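Local structure of 3-oxoacyl-[acyl-carrier-protein] synthase (Arabidopsis thaliana, 2IX4) at residues A[272-282]-A[421-431]; A[349-357]-A[380-388]. The protein catalyses the condensation steps of mitochondrial fatty acid synthesis, adding two carbons from malonyl-ACP to a growing acyl chain. All coordinates share one frame; numbering follows the deposited sequence.

Interaction 1: residues A[272-282]-A[421-431]; sequences AELCGYGMSGD and GTNASLLFASI
E273 and A429 pair at one end of an antiparallel ladder that runs on to G281 and T422, with D282 N bonded to G421 O just beyond. The axes of strands 272-281 and 422-429 approach to 4.6 Å, their directions 144° apart, and ten backbone bonds join the two segments. E273 N to A429 O, at 2.7 Å, is nearly linear. The register slips by one residue at a classic beta bulge: C275 and G276 both face L427, whose O accepts from C275 N at 2.8 Å and, less straight, from G276 N at 3.1 Å.

The direct side-chain hydrogen bonds across the ladder gather at the other end. The amide of N423 gives both its N-H groups: ND2 reaches D282 OD1 at 2.7 Å and S280 OG at 3.1 Å, both acceptors lying close to the amide plane. D282 OD1 is approached from above its carboxylate plane, the two flat groups being 46° apart. A water bridges N423 OD1 to D282 OD2; with both N-H groups also engaged, the amide is probably held against rotation. S280 OG also bonds to G295 O.

Apolar contacts line the face carrying L274, Y277, L426 and F428. L274 has CG anti to its N (chi1 -156°), which lays CG 3.6 Å from F428 CE2. The side chains of L426 and Y277 lie side by side, L426 CD2 3.7 Å from Y277 CD1, and A424 CB sits at that ring's edge. Helix 181-195 covers this face; Y277 OH bonds to its H184 and D188.

Together these bonds splice the C-terminal strand into the thiolase-fold core sheet, between strands 272-281 and 411-418, while N423 ties down the D282 carboxylate beside the strand's start.

Interaction 2: residues A[349-357]-A[380-388]; sequences AFSSTKGAT and VAPMTLNVK
This is a buried loop-to-loop contact, with strand 349-351 and the turn into helix 354-357 on one side and the extended chain that follows strand 380-381 on the other. S351 and T384 carry its two direct hydrogen bonds. S351 OG donates to P382 O at 2.7 Å, coming from above the carbonyl plane, 39° out of it. The hydroxyl is placed there by a chi1 of 62°, which sets it between the backbone N and the carbonyl carbon; Y316 OH is a further partner.

T384 OG1 accepts from S352 N at 3.2 Å, with an N-H...O angle of 150°, and its stronger polar partner is L401 O. Its methyl, CG2, lies anti to the backbone N and against S352 O, 3.4 Å away. A valine in its place would probably leave S352 N and L401 O without this shared hydroxyl partner. Water 3 extends the link, donating to S352 O and accepting from L385 N.

T353 CG2 meets the ring of P382 at CG, 3.6 Å away, and at CB. L385 reaches helix 354-357 with one branch, its CD1 standing 3.8 Å from A356 CB. G355 meets the same leucine, its O 3.8 Å from L385 CD1, and a CB there would come tight against L385 CB. The turn itself is capped weakly by S352 OG, which accepts from K354 N and also bonds to A321 O.

Segment 349-357 leads on to H359, a predicted active-site residue. Around the contact, L25 of helix 18-26 touches T353, A356 and P382, and helix 364-378 packs on T353 through F371 and the potassium ligand E368. Strand 316-318 runs parallel to strand 349-351 and supplies Y316, which touches A381 and P382.

Interactions 1 and 2 have centres 20 Å apart, and their nearest atoms stay about 10 Å from each other, yet both reach one mixed sheet: strand 422-429 pairs with 411-418, which pairs with 316-318, beside 349-351. The side chain of H320, a predicted active-site residue, is about 7 Å from those of both N423 and S352. The side chain of T422 in interaction 1 comes about 6 Å from a bound hexanoic acid and about 7 Å from that of C179, the predicted active-site cysteine. The potassium ion, held by N318, E368, S414 and N415, is about 8 Å from the S425 side chain and about 6 Å from that of T353.

Interaction 1: residues A[272-282]-A[421-431]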
loop_
_atom_site.group_PDB
_atom_site.type_symbol
_atom_site.label_atom_id
_atom_site.label_comp_id
_atom_site.label_asym_id
_atom_site.label_seq_id
_atom_site.Cartn_x
_atom_site.Cartn_y
_atom_site.Cartn_z
ATOM N N ALA A 272 -6.100 6.786 24.726
ATOM C CA ALA A 272 -5.836 5.377 25.009
ATOM C C ALA A 272 -4.430 5.006 24.552
ATOM O O ALA A 272 -3.763 5.795 23.885
ATOM C CB ALA A 272 -6.869 4.487 24.301
ATOM N N GLU A 273 -3.989 3.805 24.921
ATOM C CA GLU A 273 -2.742 3.239 24.426
ATOM C C GLU A 273 -3.068 2.183 23.376
ATOM O O GLU A 273 -4.047 1.445 23.517
ATOM C CB GLU A 273 -1.946 2.611 25.576
ATOM C CG GLU A 273 -0.611 1.989 25.161
ATOM C CD GLU A 273 0.125 1.290 26.295
ATOM O OE1 GLU A 273 -0.452 1.120 27.390
ATOM O OE2 GLU A 273 1.294 0.904 26.084
ATOM N N LEU A 274 -2.262 2.120 22.320
ATOM C CA LEU A 274 -2.352 1.022 21.366
ATOM C C LEU A 274 -1.409 -0.083 21.836
ATOM O O LEU A 274 -0.188 0.091 21.824
ATOM C CB LEU A 274 -2.001 1.490 19.951
ATOM C CG LEU A 274 -2.572 0.672 18.785
ATOM C CD1 LEU A 274 -2.495 1.492 17.510
ATOM C CD2 LEU A 274 -1.883 -0.673 18.596
ATOM N N CYS A 275 -1.990 -1.210 22.244
ATOM C CA CYS A 275 -1.263 -2.277 22.935
ATOM C C CYS A 275 -1.032 -3.523 22.093
ATOM O O CYS A 275 -0.173 -4.347 22.419
ATOM C CB CYS A 275 -2.010 -2.678 24.212
ATOM S SG CYS A 275 -2.172 -1.353 25.422
ATOM N N GLY A 276 -1.803 -3.668 21.023
ATOM C CA GLY A 276 -1.719 -4.860 20.194
ATOM C C GLY A 276 -1.990 -4.590 18.734
ATOM O O GLY A 276 -2.924 -3.864 18.390
ATOM N N TYR A 277 -1.153 -5.179 17.886
ATOM C CA TYR A 277 -1.302 -5.120 16.437
ATOM C C TYR A 277 -1.068 -6.526 15.893
ATOM O O TYR A 277 0.052 -6.894 15.536
ATOM C CB TYR A 277 -0.321 -4.094 15.849
ATOM C CG TYR A 277 -0.207 -4.024 14.332
ATOM C CD1 TYR A 277 -1.329 -4.140 13.501
ATOM C CD2 TYR A 277 1.034 -3.800 13.732
ATOM C CE1 TYR A 277 -1.206 -4.061 12.108
ATOM C CE2 TYR A 277 1.164 -3.713 12.350
ATOM C CZ TYR A 277 0.044 -3.842 11.546
ATOM O OH TYR A 277 0.190 -3.753 10.178
ATOM N N GLY A 278 -2.135 -7.318 15.866
ATOM C CA GLY A 278 -2.055 -8.701 15.416
ATOM C C GLY A 278 -2.277 -8.792 13.926
ATOM O O GLY A 278 -3.212 -8.187 13.401
ATOM N N MET A 279 -1.417 -9.550 13.249
ATOM C CA MET A 279 -1.495 -9.723 11.799
ATOM C C MET A 279 -1.469 -11.188 11.433
ATOM O O MET A 279 -0.746 -11.972 12.046
ATOM C CB MET A 279 -0.324 -9.029 11.105
ATOM C CG MET A 279 -0.363 -7.512 11.138
ATOM S SD MET A 279 1.179 -6.797 10.533
ATOM C CE MET A 279 2.303 -7.215 11.865
ATOM N N SER A 280 -2.250 -11.550 10.421
ATOM C CA SER A 280 -2.222 -12.905 9.884
ATOM C C SER A 280 -2.664 -12.929 8.429
ATOM O O SER A 280 -3.084 -11.910 7.872
ATOM C CB SER A 280 -3.121 -13.830 10.709
ATOM O OG SER A 280 -4.488 -13.567 10.445
ATOM N N GLY A 281 -2.551 -14.110 7.831
ATOM C CA GLY A 281 -3.083 -14.385 6.510
ATOM C C GLY A 281 -3.905 -15.659 6.545
ATOM O O GLY A 281 -3.542 -16.620 7.231
ATOM N N ASP A 282 -5.020 -15.657 5.818
ATOM C CA ASP A 282 -5.887 -16.831 5.705
ATOM C C ASP A 282 -5.209 -17.954 4.926
ATOM O O ASP A 282 -5.374 -19.130 5.254
ATOM C CB ASP A 282 -7.207 -16.471 5.013
ATOM C CG ASP A 282 -8.098 -15.564 5.853
ATOM O OD1 ASP A 282 -7.866 -15.433 7.075
ATOM O OD2 ASP A 282 -9.053 -14.987 5.286
ATOM N N GLY A 421 -6.995 -12.495 1.900
ATOM C CA GLY A 421 -6.919 -13.157 3.198
ATOM C C GLY A 421 -6.019 -12.429 4.177
ATOM O O GLY A 421 -5.386 -13.056 5.020
ATOM N N THR A 422 -5.969 -11.104 4.060
ATOM C CA THR A 422 -5.129 -10.269 4.911
ATOM C C THR A 422 -5.907 -9.802 6.142
ATOM O O THR A 422 -6.967 -9.188 6.016
ATOM C CB THR A 422 -4.526 -9.062 4.126
ATOM O OG1 THR A 422 -3.812 -8.202 5.024
ATOM C CG2 THR A 422 -5.611 -8.250 3.401
ATOM N N ASN A 423 -5.379 -10.107 7.326
ATOM C CA ASN A 423 -6.068 -9.828 8.588
ATOM C C ASN A 423 -5.266 -8.956 9.526
ATOM O O ASN A 423 -4.063 -9.146 9.686
ATOM C CB ASN A 423 -6.412 -11.128 9.314
ATOM C CG ASN A 423 -7.189 -12.083 8.449
ATOM O OD1 ASN A 423 -8.214 -11.719 7.874
ATOM N ND2 ASN A 423 -6.710 -13.315 8.349
ATOM N N ALA A 424 -5.951 -8.007 10.152
ATOM C CA ALA A 424 -5.364 -7.198 11.208
ATOM C C ALA A 424 -6.323 -7.094 12.385
ATOM O O ALA A 424 -7.545 -7.096 12.212
ATOM C CB ALA A 424 -5.002 -5.818 10.690
ATOM N N SER A 425 -5.756 -7.020 13.583
ATOM C CA SER A 425 -6.527 -6.812 14.794
ATOM C C SER A 425 -5.800 -5.783 15.651
ATOM O O SER A 425 -4.645 -5.986 16.025
ATOM C CB SER A 425 -6.705 -8.131 15.543
ATOM O OG SER A 425 -7.822 -8.079 16.407
ATOM N N LEU A 426 -6.467 -4.668 15.927
ATOM C CA LEU A 426 -5.891 -3.603 16.746
ATOM C C LEU A 426 -6.490 -3.635 18.141
ATOM O O LEU A 426 -7.710 -3.664 18.292
ATOM C CB LEU A 426 -6.127 -2.226 16.111
ATOM C CG LEU A 426 -5.514 -1.925 14.737
ATOM C CD1 LEU A 426 -5.997 -0.574 14.234
ATOM C CD2 LEU A 426 -3.986 -1.975 14.774
ATOM N N LEU A 427 -5.631 -3.629 19.158
ATOM C CA LEU A 427 -6.083 -3.678 20.544
ATOM C C LEU A 427 -5.658 -2.436 21.321
ATOM O O LEU A 427 -4.465 -2.149 21.463
ATOM C CB LEU A 427 -5.604 -4.964 21.235
ATOM C CG LEU A 427 -5.979 -5.218 22.703
ATOM C CD1 LEU A 427 -7.481 -5.075 22.950
ATOM C CD2 LEU A 427 -5.506 -6.592 23.140
ATOM N N PHE A 428 -6.657 -1.708 21.810
ATOM C CA PHE A 428 -6.447 -0.483 22.574
ATOM C C PHE A 428 -6.799 -0.708 24.038
ATOM O O PHE A 428 -7.603 -1.582 24.364
ATOM C CB PHE A 428 -7.305 0.655 22.014
ATOM C CG PHE A 428 -7.007 0.996 20.583
ATOM C CD1 PHE A 428 -7.642 0.320 19.545
ATOM C CD2 PHE A 428 -6.097 2.001 20.274
ATOM C CE1 PHE A 428 -7.366 0.631 18.220
ATOM C CE2 PHE A 428 -5.817 2.324 18.954
ATOM C CZ PHE A 428 -6.455 1.638 17.923
ATOM N N ALA A 429 -6.191 0.089 24.914
ATOM C CA ALA A 429 -6.480 0.040 26.341
ATOM C C ALA A 429 -6.377 1.430 26.943
ATOM O O ALA A 429 -5.633 2.270 26.440
ATOM C CB ALA A 429 -5.527 -0.917 27.047
ATOM N N SER A 430 -7.130 1.677 28.012
ATOM C CA SER A 430 -6.989 2.920 28.771
ATOM C C SER A 430 -5.619 2.951 29.448
ATOM O O SER A 430 -5.028 1.899 29.720
ATOM C CB SER A 430 -8.105 3.057 29.805
ATOM O OG SER A 430 -8.066 1.991 30.734
ATOM N N ILE A 431 -5.116 4.152 29.714
ATOM C CA ILE A 431 -3.757 4.315 30.238
ATOM C C ILE A 431 -3.699 5.335 31.380
ATOM O O ILE A 431 -2.901 5.204 32.310
ATOM C CB ILE A 431 -2.741 4.649 29.089
ATOM C CG1 ILE A 431 -1.291 4.632 29.595
ATOM C CG2 ILE A 431 -3.094 5.970 28.398
ATOM C CD1 ILE A 431 -0.249 4.513 28.494
ATOM O OXT ILE A 431 -4.460 6.302 31.416
HETATM O O HOH W 1 -2.687 0.617 29.266
HETATM O O HOH W 2 -10.270 -13.039 6.661
#

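Interaction 2: residues A[349-357]-A[380-388]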
loop_
_atom_site.group_PDB
_atom_site.type_symbol
_atom_site.label_atom_id
_atom_site.label_comp_id
_atom_site.label_asym_id
_atom_site.label_seq_id
_atom_site.Cartn_x
_atom_site.Cartn_y
_atom_site.Cartn_z
ATOM N N ALA A 349 -18.816 -7.889 25.277
ATOM C CA ALA A 349 -19.618 -7.016 24.431
ATOM C C ALA A 349 -18.985 -6.944 23.052
ATOM O O ALA A 349 -17.785 -6.703 22.929
ATOM C CB ALA A 349 -19.723 -5.624 25.039
ATOM N N PHE A 350 -19.786 -7.173 22.017
ATOM C CA PHE A 350 -19.308 -7.016 20.649
ATOM C C PHE A 350 -20.400 -6.535 19.704
ATOM O O PHE A 350 -21.577 -6.838 19.890
ATOM C CB PHE A 350 -18.635 -8.298 20.131
ATOM C CG PHE A 350 -19.570 -9.453 19.952
ATOM C CD1 PHE A 350 -20.086 -9.755 18.697
ATOM C CD2 PHE A 350 -19.922 -10.255 21.033
ATOM C CE1 PHE A 350 -20.948 -10.831 18.524
ATOM C CE2 PHE A 350 -20.787 -11.333 20.871
ATOM C CZ PHE A 350 -21.300 -11.620 19.615
ATOM N N SER A 351 -19.990 -5.761 18.703
ATOM C CA SER A 351 -20.900 -5.239 17.696
ATOM C C SER A 351 -20.149 -4.946 16.410
ATOM O O SER A 351 -18.921 -4.840 16.413
ATOM C CB SER A 351 -21.578 -3.959 18.198
ATOM O OG SER A 351 -20.625 -2.938 18.441
ATOM N N SER A 352 -20.892 -4.834 15.313
ATOM C CA SER A 352 -20.367 -4.263 14.081
ATOM C C SER A 352 -21.092 -2.957 13.789
ATOM O O SER A 352 -22.322 -2.899 13.836
ATOM C CB SER A 352 -20.534 -5.218 12.907
ATOM O OG SER A 352 -20.189 -4.561 11.697
ATOM N N THR A 353 -20.322 -1.915 13.488
ATOM C CA THR A 353 -20.880 -0.589 13.235
ATOM C C THR A 353 -21.148 -0.343 11.744
ATOM O O THR A 353 -21.551 0.757 11.347
ATOM C CB THR A 353 -19.974 0.524 13.816
ATOM O OG1 THR A 353 -18.605 0.231 13.526
ATOM C CG2 THR A 353 -20.145 0.616 15.314
ATOM N N LYS A 354 -20.950 -1.379 10.931
ATOM C CA LYS A 354 -21.132 -1.285 9.480
ATOM C C LYS A 354 -22.598 -1.197 9.039
ATOM O O LYS A 354 -22.883 -0.819 7.902
ATOM C CB LYS A 354 -20.410 -2.433 8.765
ATOM C CG LYS A 354 -18.891 -2.268 8.740
ATOM C CD LYS A 354 -18.241 -3.226 7.753
ATOM C CE LYS A 354 -16.745 -2.985 7.611
ATOM N NZ LYS A 354 -15.990 -3.320 8.853
ATOM N N GLY A 355 -23.522 -1.546 9.929
ATOM C CA GLY A 355 -24.944 -1.297 9.685
ATOM C C GLY A 355 -25.226 0.192 9.535
ATOM O O GLY A 355 -26.126 0.585 8.791
ATOM N N ALA A 356 -24.435 1.011 10.229
ATOM C CA ALA A 356 -24.598 2.469 10.255
ATOM C C ALA A 356 -23.744 3.208 9.218
ATOM O O ALA A 356 -24.228 4.116 8.537
ATOM C CB ALA A 356 -24.292 2.997 11.650
ATOM N N THR A 357 -22.474 2.824 9.114
ATOM C CA THR A 357 -21.521 3.506 8.238
ATOM C C THR A 357 -21.437 2.886 6.848
ATOM O O THR A 357 -20.973 3.528 5.909
ATOM C CB THR A 357 -20.094 3.485 8.827
ATOM O OG1 THR A 357 -19.667 2.125 8.996
ATOM C CG2 THR A 357 -20.035 4.219 10.160
ATOM N N VAL A 380 -19.071 3.796 26.381
ATOM C CA VAL A 380 -20.281 3.450 25.632
ATOM C C VAL A 380 -19.868 2.554 24.473
ATOM O O VAL A 380 -18.976 2.901 23.702
ATOM C CB VAL A 380 -21.007 4.701 25.050
ATOM C CG1 VAL A 380 -22.370 4.315 24.475
ATOM C CG2 VAL A 380 -21.186 5.782 26.100
ATOM N N ALA A 381 -20.506 1.394 24.362
ATOM C CA ALA A 381 -20.261 0.499 23.238
ATOM C C ALA A 381 -21.395 0.648 22.226
ATOM O O ALA A 381 -22.567 0.571 22.599
ATOM C CB ALA A 381 -20.139 -0.940 23.718
ATOM N N PRO A 382 -21.053 0.881 20.943
ATOM C CA PRO A 382 -22.074 1.123 19.920
ATOM C C PRO A 382 -22.872 -0.125 19.538
ATOM O O PRO A 382 -22.385 -1.251 19.683
ATOM C CB PRO A 382 -21.262 1.631 18.725
ATOM C CG PRO A 382 -19.912 1.052 18.913
ATOM C CD PRO A 382 -19.687 0.950 20.393
ATOM N N MET A 383 -24.089 0.093 19.051
ATOM C CA MET A 383 -24.987 -0.986 18.642
ATOM C C MET A 383 -24.660 -1.533 17.254
ATOM O O MET A 383 -23.982 -0.875 16.462
ATOM C CB MET A 383 -26.438 -0.489 18.651
ATOM C CG MET A 383 -26.769 0.535 17.567
ATOM S SD MET A 383 -28.436 1.197 17.690
ATOM C CE MET A 383 -28.218 2.456 18.944
ATOM N N THR A 384 -25.145 -2.743 16.977
ATOM C CA THR A 384 -25.250 -3.249 15.612
ATOM C C THR A 384 -26.675 -2.960 15.153
ATOM O O THR A 384 -27.631 -3.314 15.841
ATOM C CB THR A 384 -25.023 -4.779 15.528
ATOM O OG1 THR A 384 -23.878 -5.147 16.298
ATOM C CG2 THR A 384 -24.819 -5.220 14.087
ATOM N N LEU A 385 -26.815 -2.314 14.000
ATOM C CA LEU A 385 -28.132 -2.033 13.444
ATOM C C LEU A 385 -28.690 -3.239 12.694
ATOM O O LEU A 385 -27.933 -4.056 12.165
ATOM C CB LEU A 385 -28.091 -0.811 12.518
ATOM C CG LEU A 385 -27.969 0.587 13.137
ATOM C CD1 LEU A 385 -27.820 1.631 12.042
ATOM C CD2 LEU A 385 -29.167 0.922 14.016
ATOM N N ASN A 386 -30.018 -3.343 12.686
ATOM C CA ASN A 386 -30.764 -4.297 11.854
ATOM C C ASN A 386 -30.624 -5.788 12.185
ATOM O O ASN A 386 -30.785 -6.645 11.309
ATOM C CB ASN A 386 -30.497 -4.043 10.360
ATOM C CG ASN A 386 -30.933 -2.663 9.913
ATOM O OD1 ASN A 386 -31.984 -2.166 10.320
ATOM N ND2 ASN A 386 -30.127 -2.037 9.062
ATOM N N VAL A 387 -30.338 -6.097 13.449
ATOM C CA VAL A 387 -30.320 -7.491 13.901
ATOM C C VAL A 387 -31.704 -7.871 14.433
ATOM O O VAL A 387 -31.954 -7.857 15.640
ATOM C CB VAL A 387 -29.225 -7.766 14.964
ATOM C CG1 VAL A 387 -29.014 -9.271 15.135
ATOM C CG2 VAL A 387 -27.921 -7.101 14.576
ATOM N N LYS A 388 -32.603 -8.195 13.510
ATOM C CA LYS A 388 -33.974 -8.566 13.851
ATOM C C LYS A 388 -34.055 -10.058 14.133
ATOM O O LYS A 388 -34.789 -10.495 15.022
ATOM C CB LYS A 388 -34.919 -8.188 12.710
ATOM C CG LYS A 388 -34.810 -6.730 12.295
ATOM C CD LYS A 388 -35.206 -6.533 10.843
ATOM C CE LYS A 388 -34.800 -5.150 10.355
ATOM N NZ LYS A 388 -35.440 -4.841 9.049
HETATM O O HOH W 3 -24.218 -1.287 12.846
#